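Local structure of dipeptide Epimerase (Enterococcus faecalis V583, 3JVA) at residues V162-I166 against E167-A171; L250-K254 against K255-D259; I271-A274 against L275-N278. The protein is an enzyme of the mandelate racemase/muconate lactonizing family, an enolase-type barrel protein that carries a magnesium ion. All blocks are in the same frame, centred on the assembly; numbering follows the deposited sequence.

Contact 1: V162-I166 against E167-A171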
ATOM      1  N   VAL B 162      15.535  33.144   0.580  1.00 23.41           N
ATOM      2  CA  VAL B 162      15.766  32.870   1.997  1.00 24.82           C
ATOM      3  C   VAL B 162      16.608  31.602   2.083  1.00 26.06           C
ATOM      4  O   VAL B 162      17.042  31.080   1.060  1.00 26.85           O
ATOM      5  CB  VAL B 162      14.446  32.674   2.782  1.00 22.83           C
ATOM      6  CG1 VAL B 162      13.687  33.994   2.852  1.00 22.65           C
ATOM      7  CG2 VAL B 162      13.595  31.597   2.125  1.00 22.64           C
ATOM      8  N   GLY B 163      16.831  31.106   3.294  1.00 27.18           N
ATOM      9  CA  GLY B 163      17.649  29.918   3.461  1.00 28.66           C
ATOM     10  C   GLY B 163      19.105  30.311   3.647  1.00 31.67           C
ATOM     11  O   GLY B 163      20.002  29.478   3.538  1.00 30.46           O
ATOM     12  N   THR B 164      19.336  31.591   3.927  1.00 32.61           N
ATOM     13  CA  THR B 164      20.687  32.119   4.126  1.00 34.03           C
ATOM     14  C   THR B 164      21.009  32.185   5.616  1.00 35.19           C
ATOM     15  O   THR B 164      22.034  32.738   6.018  1.00 35.92           O
ATOM     16  CB  THR B 164      20.810  33.550   3.567  1.00 34.18           C
ATOM     17  OG1 THR B 164      20.146  34.466   4.448  1.00 34.77           O
ATOM     18  CG2 THR B 164      20.171  33.643   2.194  1.00 34.11           C
ATOM     19  N   GLY B 165      20.126  31.611   6.426  1.00 34.62           N
ATOM     20  CA  GLY B 165      20.287  31.645   7.868  1.00 35.71           C
ATOM     21  C   GLY B 165      18.997  32.246   8.383  1.00 34.64           C
ATOM     22  O   GLY B 165      18.640  33.361   8.004  1.00 34.84           O
ATOM     23  N   ILE B 166      18.294  31.515   9.241  1.00 34.78           N
ATOM     24  CA  ILE B 166      17.011  31.972   9.761  1.00 35.71           C
ATOM     25  C   ILE B 166      16.978  33.387  10.349  1.00 34.67           C
ATOM     26  O   ILE B 166      16.027  34.133  10.111  1.00 31.74           O
ATOM     27  CB  ILE B 166      16.456  30.977  10.808  1.00 37.12           C
ATOM     28  CG1 ILE B 166      15.006  31.331  11.138  1.00 38.20           C
ATOM     29  CG2 ILE B 166      17.314  30.996  12.063  1.00 38.55           C
ATOM     30  CD1 ILE B 166      14.080  31.237   9.949  1.00 39.69           C
ATOM     31  N   GLU B 167      18.003  33.766  11.107  1.00 34.52           N
ATOM     32  CA  GLU B 167      18.022  35.102  11.698  1.00 33.90           C
ATOM     33  C   GLU B 167      18.085  36.165  10.607  1.00 32.73           C
ATOM     34  O   GLU B 167      17.357  37.158  10.651  1.00 32.24           O
ATOM     35  CB  GLU B 167      19.209  35.257  12.657  1.00 36.45           C
ATOM     36  CG  GLU B 167      20.581  35.275  11.993  1.00 39.91           C
ATOM     37  CD  GLU B 167      20.881  34.013  11.199  1.00 41.32           C
ATOM     38  OE1 GLU B 167      20.797  32.904  11.777  1.00 40.92           O
ATOM     39  OE2 GLU B 167      21.204  34.137   9.996  1.00 39.55           O
ATOM     40  N   ALA B 168      18.953  35.948   9.624  1.00 31.59           N
ATOM     41  CA  ALA B 168      19.105  36.883   8.519  1.00 31.18           C
ATOM     42  C   ALA B 168      17.833  36.916   7.675  1.00 29.81           C
ATOM     43  O   ALA B 168      17.381  37.985   7.265  1.00 28.20           O
ATOM     44  CB  ALA B 168      20.296  36.484   7.660  1.00 32.15           C
ATOM     45  N   ASP B 169      17.262  35.742   7.414  1.00 28.14           N
ATOM     46  CA  ASP B 169      16.034  35.658   6.624  1.00 28.10           C
ATOM     47  C   ASP B 169      14.936  36.466   7.310  1.00 27.49           C
ATOM     48  O   ASP B 169      14.288  37.314   6.695  1.00 28.71           O
ATOM     49  CB  ASP B 169      15.559  34.202   6.489  1.00 28.29           C
ATOM     50  CG  ASP B 169      16.495  33.338   5.655  1.00 28.32           C
ATOM     51  OD1 ASP B 169      17.243  33.873   4.808  1.00 28.77           O
ATOM     52  OD2 ASP B 169      16.461  32.103   5.833  1.00 30.11           O
ATOM     53  N   ILE B 170      14.735  36.193   8.594  1.00 27.39           N
ATOM     54  CA  ILE B 170      13.712  36.874   9.377  1.00 28.64           C
ATOM     55  C   ILE B 170      13.903  38.386   9.401  1.00 26.75           C
ATOM     56  O   ILE B 170      12.941  39.138   9.264  1.00 28.23           O
ATOM     57  CB  ILE B 170      13.682  36.325  10.821  1.00 29.14           C
ATOM     58  CG1 ILE B 170      13.140  34.890  10.803  1.00 30.16           C
ATOM     59  CG2 ILE B 170      12.818  37.215  11.712  1.00 28.77           C
ATOM     60  CD1 ILE B 170      13.127  34.207  12.157  1.00 31.89           C
ATOM     61  N   ALA B 171      15.145  38.827   9.569  1.00 28.06           N
ATOM     62  CA  ALA B 171      15.453  40.254   9.613  1.00 28.40           C
ATOM     63  C   ALA B 171      15.015  40.967   8.335  1.00 28.82           C
ATOM     64  O   ALA B 171      14.426  42.049   8.384  1.00 27.31           O
ATOM     65  CB  ALA B 171      16.946  40.453   9.841  1.00 28.84           C
TER
HETATM   66  O   HOH W   1      17.740  29.959   6.627  1.00 32.39           O

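Contact 2: L250-K254 against K255-D259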
ATOM      1  N   LEU B 250       4.262  14.818 -13.369  1.00 20.98           N
ATOM      2  CA  LEU B 250       3.399  13.661 -13.160  1.00 22.34           C
ATOM      3  C   LEU B 250       3.700  12.982 -11.825  1.00 23.98           C
ATOM      4  O   LEU B 250       2.786  12.630 -11.078  1.00 23.07           O
ATOM      5  CB  LEU B 250       3.577  12.663 -14.308  1.00 23.22           C
ATOM      6  CG  LEU B 250       2.739  11.385 -14.247  1.00 24.57           C
ATOM      7  CD1 LEU B 250       1.265  11.728 -14.051  1.00 25.84           C
ATOM      8  CD2 LEU B 250       2.950  10.591 -15.535  1.00 23.56           C
ATOM      9  N   GLU B 251       4.985  12.811 -11.526  1.00 24.51           N
ATOM     10  CA  GLU B 251       5.397  12.181 -10.279  1.00 26.87           C
ATOM     11  C   GLU B 251       4.993  13.045  -9.090  1.00 25.11           C
ATOM     12  O   GLU B 251       4.494  12.530  -8.089  1.00 25.87           O
ATOM     13  CB  GLU B 251       6.912  11.960 -10.282  1.00 29.73           C
ATOM     14  CG  GLU B 251       7.452  11.235  -9.060  1.00 36.04           C
ATOM     15  CD  GLU B 251       6.807   9.873  -8.852  1.00 40.63           C
ATOM     16  OE1 GLU B 251       6.560   9.168  -9.856  1.00 40.55           O
ATOM     17  OE2 GLU B 251       6.563   9.504  -7.682  1.00 43.14           O
ATOM     18  N   LEU B 252       5.189  14.358  -9.213  1.00 23.85           N
ATOM     19  CA  LEU B 252       4.848  15.294  -8.143  1.00 24.04           C
ATOM     20  C   LEU B 252       3.358  15.305  -7.807  1.00 25.97           C
ATOM     21  O   LEU B 252       2.989  15.283  -6.632  1.00 27.62           O
ATOM     22  CB  LEU B 252       5.307  16.714  -8.504  1.00 23.12           C
ATOM     23  CG  LEU B 252       6.815  16.974  -8.416  1.00 23.56           C
ATOM     24  CD1 LEU B 252       7.152  18.323  -9.028  1.00 23.78           C
ATOM     25  CD2 LEU B 252       7.254  16.925  -6.951  1.00 25.29           C
ATOM     26  N   VAL B 253       2.498  15.334  -8.820  1.00 25.41           N
ATOM     27  CA  VAL B 253       1.064  15.346  -8.546  1.00 27.66           C
ATOM     28  C   VAL B 253       0.590  13.968  -8.097  1.00 29.93           C
ATOM     29  O   VAL B 253      -0.359  13.864  -7.323  1.00 32.34           O
ATOM     30  CB  VAL B 253       0.231  15.795  -9.773  1.00 27.23           C
ATOM     31  CG1 VAL B 253       0.680  17.173 -10.227  1.00 26.31           C
ATOM     32  CG2 VAL B 253       0.347  14.779 -10.894  1.00 26.43           C
ATOM     33  N   LYS B 254       1.252  12.917  -8.580  1.00 31.16           N
ATOM     34  CA  LYS B 254       0.906  11.547  -8.204  1.00 33.42           C
ATOM     35  C   LYS B 254       1.046  11.375  -6.697  1.00 33.98           C
ATOM     36  O   LYS B 254       0.145  10.868  -6.029  1.00 33.15           O
ATOM     37  CB  LYS B 254       1.833  10.536  -8.885  1.00 35.75           C
ATOM     38  CG  LYS B 254       1.516  10.215 -10.335  1.00 41.30           C
ATOM     39  CD  LYS B 254       2.431   9.102 -10.840  1.00 44.50           C
ATOM     40  CE  LYS B 254       2.078   8.676 -12.259  1.00 47.66           C
ATOM     41  NZ  LYS B 254       2.931   7.546 -12.738  1.00 49.55           N
ATOM     42  N   LYS B 255       2.192  11.795  -6.173  1.00 34.24           N
ATOM     43  CA  LYS B 255       2.471  11.682  -4.748  1.00 35.37           C
ATOM     44  C   LYS B 255       1.874  12.819  -3.923  1.00 34.89           C
ATOM     45  O   LYS B 255       1.896  12.769  -2.692  1.00 36.76           O
ATOM     46  CB  LYS B 255       3.983  11.633  -4.505  1.00 37.75           C
ATOM     47  CG  LYS B 255       4.705  10.508  -5.235  1.00 40.97           C
ATOM     48  CD  LYS B 255       6.184  10.447  -4.860  1.00 43.96           C
ATOM     49  CE  LYS B 255       6.417   9.850  -3.467  1.00 45.13           C
ATOM     50  NZ  LYS B 255       5.874  10.670  -2.339  1.00 45.23           N
ATOM     51  N   GLY B 256       1.336  13.835  -4.591  1.00 31.34           N
ATOM     52  CA  GLY B 256       0.771  14.968  -3.876  1.00 31.65           C
ATOM     53  C   GLY B 256       1.870  15.655  -3.083  1.00 29.80           C
ATOM     54  O   GLY B 256       1.670  16.075  -1.946  1.00 30.72           O
ATOM     55  N   THR B 257       3.033  15.782  -3.708  1.00 29.16           N
ATOM     56  CA  THR B 257       4.208  16.376  -3.082  1.00 26.95           C
ATOM     57  C   THR B 257       4.125  17.861  -2.715  1.00 25.74           C
ATOM     58  O   THR B 257       4.654  18.267  -1.678  1.00 24.67           O
ATOM     59  CB  THR B 257       5.459  16.187  -3.972  1.00 28.48           C
ATOM     60  OG1 THR B 257       5.530  14.829  -4.432  1.00 28.98           O
ATOM     61  CG2 THR B 257       6.725  16.509  -3.188  1.00 27.41           C
ATOM     62  N   VAL B 258       3.469  18.662  -3.552  1.00 24.72           N
ATOM     63  CA  VAL B 258       3.380  20.107  -3.310  1.00 22.65           C
ATOM     64  C   VAL B 258       2.027  20.750  -3.593  1.00 22.99           C
ATOM     65  O   VAL B 258       1.110  20.111  -4.110  1.00 22.85           O
ATOM     66  CB  VAL B 258       4.424  20.876  -4.154  1.00 22.94           C
ATOM     67  CG1 VAL B 258       5.835  20.514  -3.717  1.00 24.08           C
ATOM     68  CG2 VAL B 258       4.227  20.554  -5.639  1.00 23.34           C
ATOM     69  N   ASP B 259       1.922  22.035  -3.262  1.00 20.43           N
ATOM     70  CA  ASP B 259       0.697  22.794  -3.484  1.00 22.27           C
ATOM     71  C   ASP B 259       0.682  23.473  -4.851  1.00 22.29           C
ATOM     72  O   ASP B 259      -0.378  23.651  -5.445  1.00 23.49           O
ATOM     73  CB  ASP B 259       0.538  23.875  -2.418  1.00 23.51           C
ATOM     74  CG  ASP B 259       0.425  23.305  -1.027  1.00 24.26           C
ATOM     75  OD1 ASP B 259      -0.475  22.467  -0.809  1.00 23.27           O
ATOM     76  OD2 ASP B 259       1.234  23.697  -0.160  1.00 23.86           O
TER

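Contact 3: I271-A274 against L275-N278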
ATOM      1  N   ILE B 271       7.936  25.845 -24.713  1.00 18.62           N
ATOM      2  CA  ILE B 271       6.494  25.956 -24.555  1.00 18.41           C
ATOM      3  C   ILE B 271       5.785  24.620 -24.717  1.00 18.66           C
ATOM      4  O   ILE B 271       4.854  24.312 -23.973  1.00 19.16           O
ATOM      5  CB  ILE B 271       5.921  26.986 -25.566  1.00 17.65           C
ATOM      6  CG1 ILE B 271       6.411  28.389 -25.186  1.00 18.51           C
ATOM      7  CG2 ILE B 271       4.393  26.937 -25.583  1.00 17.56           C
ATOM      8  CD1 ILE B 271       6.174  29.448 -26.254  1.00 17.56           C
ATOM      9  N   HIS B 272       6.225  23.818 -25.682  1.00 17.74           N
ATOM     10  CA  HIS B 272       5.599  22.518 -25.924  1.00 18.71           C
ATOM     11  C   HIS B 272       5.533  21.654 -24.657  1.00 18.42           C
ATOM     12  O   HIS B 272       4.496  21.044 -24.359  1.00 18.72           O
ATOM     13  CB  HIS B 272       6.372  21.779 -27.022  1.00 18.72           C
ATOM     14  CG  HIS B 272       5.737  20.496 -27.461  1.00 20.57           C
ATOM     15  ND1 HIS B 272       4.676  20.448 -28.340  1.00 23.59           N
ATOM     16  CD2 HIS B 272       6.034  19.209 -27.159  1.00 18.49           C
ATOM     17  CE1 HIS B 272       4.349  19.188 -28.566  1.00 21.33           C
ATOM     18  NE2 HIS B 272       5.158  18.416 -27.862  1.00 24.07           N
ATOM     19  N   GLU B 273       6.634  21.606 -23.915  1.00 17.13           N
ATOM     20  CA  GLU B 273       6.702  20.818 -22.691  1.00 18.22           C
ATOM     21  C   GLU B 273       6.004  21.546 -21.538  1.00 18.08           C
ATOM     22  O   GLU B 273       5.360  20.918 -20.698  1.00 18.25           O
ATOM     23  CB  GLU B 273       8.166  20.540 -22.325  1.00 18.33           C
ATOM     24  CG  GLU B 273       8.357  19.565 -21.164  1.00 21.02           C
ATOM     25  CD  GLU B 273       8.104  18.113 -21.548  1.00 22.15           C
ATOM     26  OE1 GLU B 273       7.894  17.824 -22.750  1.00 22.09           O
ATOM     27  OE2 GLU B 273       8.126  17.256 -20.642  1.00 22.55           O
ATOM     28  N   ALA B 274       6.124  22.869 -21.511  1.00 19.81           N
ATOM     29  CA  ALA B 274       5.480  23.660 -20.462  1.00 19.83           C
ATOM     30  C   ALA B 274       3.963  23.437 -20.493  1.00 19.72           C
ATOM     31  O   ALA B 274       3.306  23.381 -19.453  1.00 18.87           O
ATOM     32  CB  ALA B 274       5.800  25.140 -20.652  1.00 19.81           C
ATOM     33  N   LEU B 275       3.401  23.318 -21.688  1.00 18.21           N
ATOM     34  CA  LEU B 275       1.969  23.085 -21.804  1.00 19.05           C
ATOM     35  C   LEU B 275       1.585  21.758 -21.153  1.00 18.74           C
ATOM     36  O   LEU B 275       0.556  21.667 -20.483  1.00 18.69           O
ATOM     37  CB  LEU B 275       1.546  23.096 -23.275  1.00 17.27           C
ATOM     38  CG  LEU B 275       1.450  24.493 -23.893  1.00 18.42           C
ATOM     39  CD1 LEU B 275       1.340  24.368 -25.414  1.00 21.08           C
ATOM     40  CD2 LEU B 275       0.256  25.237 -23.309  1.00 19.39           C
ATOM     41  N   LYS B 276       2.417  20.737 -21.338  1.00 18.65           N
ATOM     42  CA  LYS B 276       2.151  19.425 -20.750  1.00 18.16           C
ATOM     43  C   LYS B 276       2.162  19.528 -19.233  1.00 19.27           C
ATOM     44  O   LYS B 276       1.291  18.984 -18.552  1.00 17.57           O
ATOM     45  CB  LYS B 276       3.214  18.413 -21.175  1.00 19.12           C
ATOM     46  CG  LYS B 276       3.238  18.092 -22.661  1.00 21.51           C
ATOM     47  CD  LYS B 276       4.324  17.073 -22.937  1.00 24.16           C
ATOM     48  CE  LYS B 276       4.467  16.766 -24.412  1.00 25.94           C
ATOM     49  NZ  LYS B 276       5.648  15.881 -24.630  1.00 30.52           N
ATOM     50  N   ILE B 277       3.171  20.212 -18.705  1.00 19.22           N
ATOM     51  CA  ILE B 277       3.273  20.379 -17.262  1.00 18.68           C
ATOM     52  C   ILE B 277       2.016  21.043 -16.711  1.00 18.71           C
ATOM     53  O   ILE B 277       1.420  20.564 -15.748  1.00 18.23           O
ATOM     54  CB  ILE B 277       4.506  21.235 -16.876  1.00 18.17           C
ATOM     55  CG1 ILE B 277       5.793  20.473 -17.218  1.00 19.80           C
ATOM     56  CG2 ILE B 277       4.460  21.561 -15.378  1.00 18.87           C
ATOM     57  CD1 ILE B 277       7.066  21.310 -17.128  1.00 20.26           C
ATOM     58  N   ASN B 278       1.602  22.145 -17.327  1.00 19.10           N
ATOM     59  CA  ASN B 278       0.418  22.839 -16.851  1.00 19.96           C
ATOM     60  C   ASN B 278      -0.867  22.010 -16.936  1.00 19.82           C
ATOM     61  O   ASN B 278      -1.690  22.057 -16.024  1.00 18.45           O
ATOM     62  CB  ASN B 278       0.223  24.155 -17.600  1.00 18.56           C
ATOM     63  CG  ASN B 278      -0.900  24.975 -17.018  1.00 18.56           C
ATOM     64  OD1 ASN B 278      -0.903  25.268 -15.824  1.00 20.38           O
ATOM     65  ND2 ASN B 278      -1.871  25.343 -17.852  1.00 20.40           N
TER

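Contact 1: V162-I166 against E167-A171
D169, in the first turn of helix 166-180, reaches back to the loop that leads out of strand 157-161 and holds it by its carboxylate, a local contact at the helix N-terminus. D169 OD2 accepts from G163 N at 2.8 Å, on the syn side but 34° out of the carboxylate plane. D169 OD1 takes two donors: T164 N approaches its syn lone pair at 3.2 Å, while T164 OG1 comes from above the plane at 3.0 Å. A water bridges D169 OD2 to G165 N and so adds a fourth, indirect link between carboxylate and loop. With CG anti to the carbonyl carbon (chi1 -67°), the D169 side chain is directed at these donors, and V162 CB packs across its CG at 3.6 Å.

G165 is the N-cap, and its carbonyl O receives D169 N at 2.8 Å to begin the helical bonding. The backbone of G165 has a positive phi that suits glycine, as does that of G163. E167 is bent at chi2 and folds its OE2 back over the carbonyl carbon of G165, where it accepts from A168 N at 2.9 Å. On another side of the turn, I166 CG1 meets I170 CD1 at 3.6 Å.

These isoleucines pack on L206 of helix 196-206, with A202 also touching I166, while V162 and D169 lie against W194 and V162 bonds through its backbone to D189, a magnesium ligand.

Contact 2: L250-K254 against K255-D259
T257 and G256 fold back on L252 and V253 in a Schellman motif that ends helix 246-255 and turns the chain toward strand 260-263 of the barrel. The backbone bonds define it. T257 N donates to L252 O at 3.0 Å, a nearly straight bond (164°) lying in the carbonyl plane, and G256 N makes a weaker, more bent bond to V253 O at 3.2 Å. G256 is the C-prime residue; its phi of 63°, favourable for glycine, reverses the chain so that both amides face carbonyls of the last turn, those of L252 and V253. One residue earlier, the ordinary helical bond from K255 N to E251 O is still intact.

Apolar packing backs the turn. L252 carries CD2 to the side of T257, touching CB at 3.6 Å and lying a little farther from CG2, so the leucine end lies against the threonine side chain. Around them, L223 and L226 of helix 223-232 and A239 of strand 236-239 close over L252, T257 and V258. V253 leans instead on I280 and A284 of helix 271-284, and L250 and K254 meet their counterparts in the second subunit.

Charged side chains meet along their aliphatic parts. E251 has CG anti to the backbone N (chi1 -177°) and bends at chi2, which brings its carboxylate beside the methylenes of K255. The lysine chain is itself bent at chi3 and chi4, and the opposite charges stay apart: E251 OE2 is 5.5 Å from K255 NZ, although the same oxygen lies 3.2 Å from K255 CG.

Contact 3: I271-A274 against L275-N278
E273 and K276 form a salt bridge along the flank of helix 271-284, between side chains three residues apart in its opening turns. E273 OE1 stands 3.5 Å from K276 NZ, a loose pairing. The glutamate leaves with CG anti to the backbone N and bends at chi2 (75°), with its carboxylate standing out from the helix beside the end of K276, while the lysine runs fully extended back toward the N-terminal end to meet it. The two chains cross obliquely, and OE1 also lies beside K276 CD at 3.7 Å. E273 has a stronger partner in A246 N, which binds OE2, so the carboxylate joins this helix to the start of helix 246-255. K276 NZ has in addition a long, weak ion pair with E282 of the second subunit.

Van der Waals contacts run beside this pair. The extended K276 chain passes by the side chain of H272, whose ring stacks with that of H85. I271 and L275, a full turn apart, lie side by side and point the same way; the side chains come nearest at I271 CG2 to L275 CD1, 4.0 Å, a light touch.

The backbone is regular helix. L275 N to I271 O, I277 N to E273 O and N278 N to A274 O are ordinary helical bonds, the first of them 2.9 Å long.

At the helix start, I271 N is bound by D103 of helix 96-114, and H272 packs on I81 and E82 of helix 81-91. A274 touches L265 and C268 of helix 265-268 and L307 of helix 298-310, L307 also touching L275, while N278 OD1 bonds to N313 just before strand 314-317.

Overall arrangement
From the N terminus, the three contacts follow one another in the enolase C-terminal barrel domain without nesting or crossing. Contact 1 closes the turn from strand 157-161 into helix 166-180; contact 2 closes the opposite kind of turn, from helix 246-255 toward strand 260-263. Contact 3 closes no loop, lying within helix 271-284, the next long helix. Contacts 2 and 3 are neighbours, their centres 16 Å apart, and V253 of contact 2 packs on a later part of the helix that holds contact 3. Contact 1 lies on the far side of the chain's centre from contact 3, about 34 Å between centres.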